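Local coordinates for 1,4-dihydroxy-2-naphthoyl-CoA hydrolase (Synechocystis sp., PDB 4K00) that catalyses the hydrolysis of 1,4-dihydroxy-2-naphthoyl-CoA to 1,4-dihydroxy-2-naphthoate and CoA, a step in phylloquinone biosynthesis, at the interface of chains A and B. Coordinates in Å, arbitrary orientation; residue numbers count along the deposited sequence, not the author numbering. Chains: chain A/B, 1,4-dihydroxy-2-naphthoyl-CoA hydrolase.

The interface of chains A and B. Residues chain A 26-27, 30, 64-66; chain B 26-27, 30, 64-66.
Two hotdog folds join edge to edge here, strand 61-68 of each chain pairing antiparallel with its twin across a two-fold axis at A:Ser65 and B:Ser65. Four backbone hydrogen bonds link A:Ala64 with B:Ile66 and A:Ile66 with B:Ala64; A:Ile66 N reaches B:Ala64 O at 2.8 Å. On one face of the joined sheet CB of A:Ser65 meets CB of B:Ser65 at 3.5 Å. On the other, CG2 of A:Ile66 lies 4.0 Å from CB of B:Ala64. Above this face the starts of the two helices 26-43 meet. CD1 of A:Leu30 touches CD1 of B:Leu30 tip to tip at 3.3 Å, a tight contact between side chains crossing at about a right angle. The asparagines break the symmetry: A:Asn27 (chi1 -147°) sends ND2 to the backbone O of B:Asn27 at 2.9 Å in a nearly straight bond, within its own amide plane but above the carbonyl plane. B:Asn27, its CG turned between the backbone N and carbonyl carbon (chi1 87°), returns a weak, bent bond from ND2 to A:Asn27 O. An alanine in place of A:Asn27 would probably leave the B:Asn27 carbonyl without its side-chain donor and open a gap between the helix starts. CB of A:Asn27 also covers the ring of A:Phe26, whose CE2 comes within 4.2 Å of B:Ala64 CB. This sheet-extending seam, probably the usual hotdog dimer interface, runs beneath the paired helices, its centre about 14 Å from A:Asp19, the predicted active-site residue.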
ATOM      1  N   PHE A  26      -1.533  -7.556  -8.623  1.00 19.18           N
ATOM      2  CA  PHE A  26      -0.553  -7.368  -9.692  1.00 20.14           C
ATOM      3  C   PHE A  26       0.523  -6.372  -9.268  1.00 16.58           C
ATOM      4  O   PHE A  26       1.703  -6.589  -9.493  1.00 16.50           O
ATOM      5  CB  PHE A  26      -1.239  -6.921 -10.985  1.00 20.87           C
ATOM      6  CG  PHE A  26      -1.576  -5.458 -11.028  1.00 19.44           C
ATOM      7  CD1 PHE A  26      -2.693  -4.965 -10.371  1.00 20.65           C
ATOM      8  CD2 PHE A  26      -0.776  -4.574 -11.732  1.00 19.63           C
ATOM      9  CE1 PHE A  26      -2.986  -3.617 -10.407  1.00 18.02           C
ATOM     10  CE2 PHE A  26      -1.065  -3.230 -11.770  1.00 20.29           C
ATOM     11  CZ  PHE A  26      -2.176  -2.751 -11.102  1.00 19.68           C
ATOM     12  N   ASN A  27       0.096  -5.295  -8.618  1.00 16.00           N
ATOM     13  CA  ASN A  27       0.953  -4.160  -8.305  1.00 18.15           C
ATOM     14  C   ASN A  27       1.953  -4.503  -7.218  1.00 19.03           C
ATOM     15  O   ASN A  27       3.013  -3.882  -7.111  1.00 18.87           O
ATOM     16  CB  ASN A  27       0.084  -3.001  -7.794  1.00 20.32           C
ATOM     17  CG  ASN A  27       0.631  -1.654  -8.175  1.00 22.33           C
ATOM     18  OD1 ASN A  27       1.435  -1.533  -9.103  1.00 24.26           O
ATOM     19  ND2 ASN A  27       0.187  -0.628  -7.478  1.00 15.65           N
ATOM     20  N   LEU A  30       5.261  -5.690  -8.602  1.00 17.99           N
ATOM     21  CA  LEU A  30       6.104  -4.548  -8.950  1.00 18.55           C
ATOM     22  C   LEU A  30       6.755  -3.940  -7.724  1.00 14.80           C
ATOM     23  O   LEU A  30       7.910  -3.508  -7.791  1.00 15.72           O
ATOM     24  CB  LEU A  30       5.315  -3.458  -9.679  1.00 22.42           C
ATOM     25  CG  LEU A  30       5.367  -3.476 -11.200  1.00 32.65           C
ATOM     26  CD1 LEU A  30       4.532  -2.335 -11.765  1.00 35.21           C
ATOM     27  CD2 LEU A  30       6.805  -3.420 -11.719  1.00 26.28           C
ATOM     28  N   ALA A  64       8.253   1.615 -16.107  1.00 16.77           N
ATOM     29  CA  ALA A  64       8.107   0.300 -15.512  1.00 16.61           C
ATOM     30  C   ALA A  64       7.254  -0.560 -16.418  1.00 15.97           C
ATOM     31  O   ALA A  64       6.333  -0.061 -17.089  1.00 18.05           O
ATOM     32  CB  ALA A  64       7.473   0.400 -14.131  1.00 16.43           C
ATOM     33  N   SER A  65       7.567  -1.851 -16.462  0.50 18.32           N
ATOM     34  CA  SER A  65       6.680  -2.808 -17.101  0.50 19.55           C
ATOM     35  C   SER A  65       6.776  -4.150 -16.410  0.50 19.54           C
ATOM     36  O   SER A  65       7.785  -4.468 -15.778  0.50 17.90           O
ATOM     37  CB  SER A  65       7.022  -2.960 -18.584  0.50 23.15           C
ATOM     38  OG  SER A  65       8.247  -3.647 -18.755  0.50 26.38           O
ATOM     39  N   ILE A  66       5.712  -4.932 -16.537  1.00 17.75           N
ATOM     40  CA  ILE A  66       5.655  -6.254 -15.921  1.00 19.10           C
ATOM     41  C   ILE A  66       4.664  -7.136 -16.665  1.00 19.46           C
ATOM     42  O   ILE A  66       3.594  -6.675 -17.052  1.00 19.46           O
ATOM     43  CB  ILE A  66       5.335  -6.151 -14.412  1.00 18.40           C
ATOM     44  CG1 ILE A  66       5.279  -7.531 -13.747  1.00 18.82           C
ATOM     45  CG2 ILE A  66       4.010  -5.422 -14.166  1.00 22.69           C
ATOM     46  CD1 ILE A  66       5.572  -7.458 -12.260  1.00 18.93           C
TER
ATOM     47  N   PHE B  26       5.940   5.494  -7.676  1.00 15.56           N
ATOM     48  CA  PHE B  26       5.687   5.119  -9.064  1.00 17.86           C
ATOM     49  C   PHE B  26       4.489   4.176  -9.208  1.00 17.58           C
ATOM     50  O   PHE B  26       3.651   4.341 -10.092  1.00 15.97           O
ATOM     51  CB  PHE B  26       6.951   4.514  -9.685  1.00 18.47           C
ATOM     52  CG  PHE B  26       7.168   3.051  -9.351  1.00 18.49           C
ATOM     53  CD1 PHE B  26       7.718   2.673  -8.142  1.00 17.78           C
ATOM     54  CD2 PHE B  26       6.841   2.061 -10.267  1.00 17.76           C
ATOM     55  CE1 PHE B  26       7.920   1.339  -7.838  1.00 16.50           C
ATOM     56  CE2 PHE B  26       7.051   0.729  -9.975  1.00 18.55           C
ATOM     57  CZ  PHE B  26       7.584   0.364  -8.752  1.00 18.32           C
ATOM     58  N   ASN B  27       4.383   3.169  -8.359  1.00 17.50           N
ATOM     59  CA  ASN B  27       3.353   2.203  -8.627  1.00 18.66           C
ATOM     60  C   ASN B  27       1.996   2.627  -8.078  1.00 17.99           C
ATOM     61  O   ASN B  27       0.975   2.012  -8.387  1.00 15.16           O
ATOM     62  CB  ASN B  27       3.767   0.772  -8.258  1.00 22.54           C
ATOM     63  CG  ASN B  27       3.500   0.436  -6.828  1.00 20.22           C
ATOM     64  OD1 ASN B  27       3.288   1.325  -6.004  1.00 25.75           O
ATOM     65  ND2 ASN B  27       3.497  -0.872  -6.511  1.00 17.09           N
ATOM     66  N   LEU B  30      -0.020   3.439 -11.023  1.00 16.74           N
ATOM     67  CA  LEU B  30      -0.628   2.234 -11.578  1.00 18.49           C
ATOM     68  C   LEU B  30      -1.844   1.790 -10.760  1.00 17.46           C
ATOM     69  O   LEU B  30      -2.795   1.280 -11.320  1.00 16.65           O
ATOM     70  CB  LEU B  30       0.383   1.086 -11.639  1.00 19.12           C
ATOM     71  CG  LEU B  30       1.229   0.976 -12.920  1.00 22.95           C
ATOM     72  CD1 LEU B  30       2.197  -0.188 -12.798  1.00 22.06           C
ATOM     73  CD2 LEU B  30       0.332   0.816 -14.142  1.00 19.93           C
ATOM     74  N   ALA B  64       1.242  -4.941 -17.259  1.00 20.70           N
ATOM     75  CA  ALA B  64       1.132  -3.535 -16.959  1.00 18.95           C
ATOM     76  C   ALA B  64       2.418  -2.816 -17.323  1.00 21.77           C
ATOM     77  O   ALA B  64       3.522  -3.329 -17.088  1.00 22.63           O
ATOM     78  CB  ALA B  64       0.813  -3.338 -15.489  1.00 19.53           C
ATOM     79  N   SER B  65       2.279  -1.625 -17.900  1.00 21.12           N
ATOM     80  CA  SER B  65       3.423  -0.751 -18.096  1.00 20.95           C
ATOM     81  C   SER B  65       3.038   0.728 -18.018  1.00 18.57           C
ATOM     82  O   SER B  65       1.885   1.099 -18.211  1.00 17.33           O
ATOM     83  CB  SER B  65       4.153  -1.070 -19.406  1.00 20.69           C
ATOM     84  OG  SER B  65       3.301  -0.988 -20.536  1.00 21.96           O
ATOM     85  N   ILE B  66       4.022   1.556 -17.694  1.00 19.76           N
ATOM     86  CA  ILE B  66       3.792   2.952 -17.386  1.00 19.34           C
ATOM     87  C   ILE B  66       5.064   3.761 -17.636  1.00 19.14           C
ATOM     88  O   ILE B  66       6.173   3.328 -17.288  1.00 19.76           O
ATOM     89  CB  ILE B  66       3.250   3.109 -15.949  1.00 17.95           C
ATOM     90  CG1 ILE B  66       3.008   4.573 -15.584  1.00 18.45           C
ATOM     91  CG2 ILE B  66       4.191   2.467 -14.916  1.00 19.96           C
ATOM     92  CD1 ILE B  66       1.968   4.742 -14.496  1.00 18.60           C
TER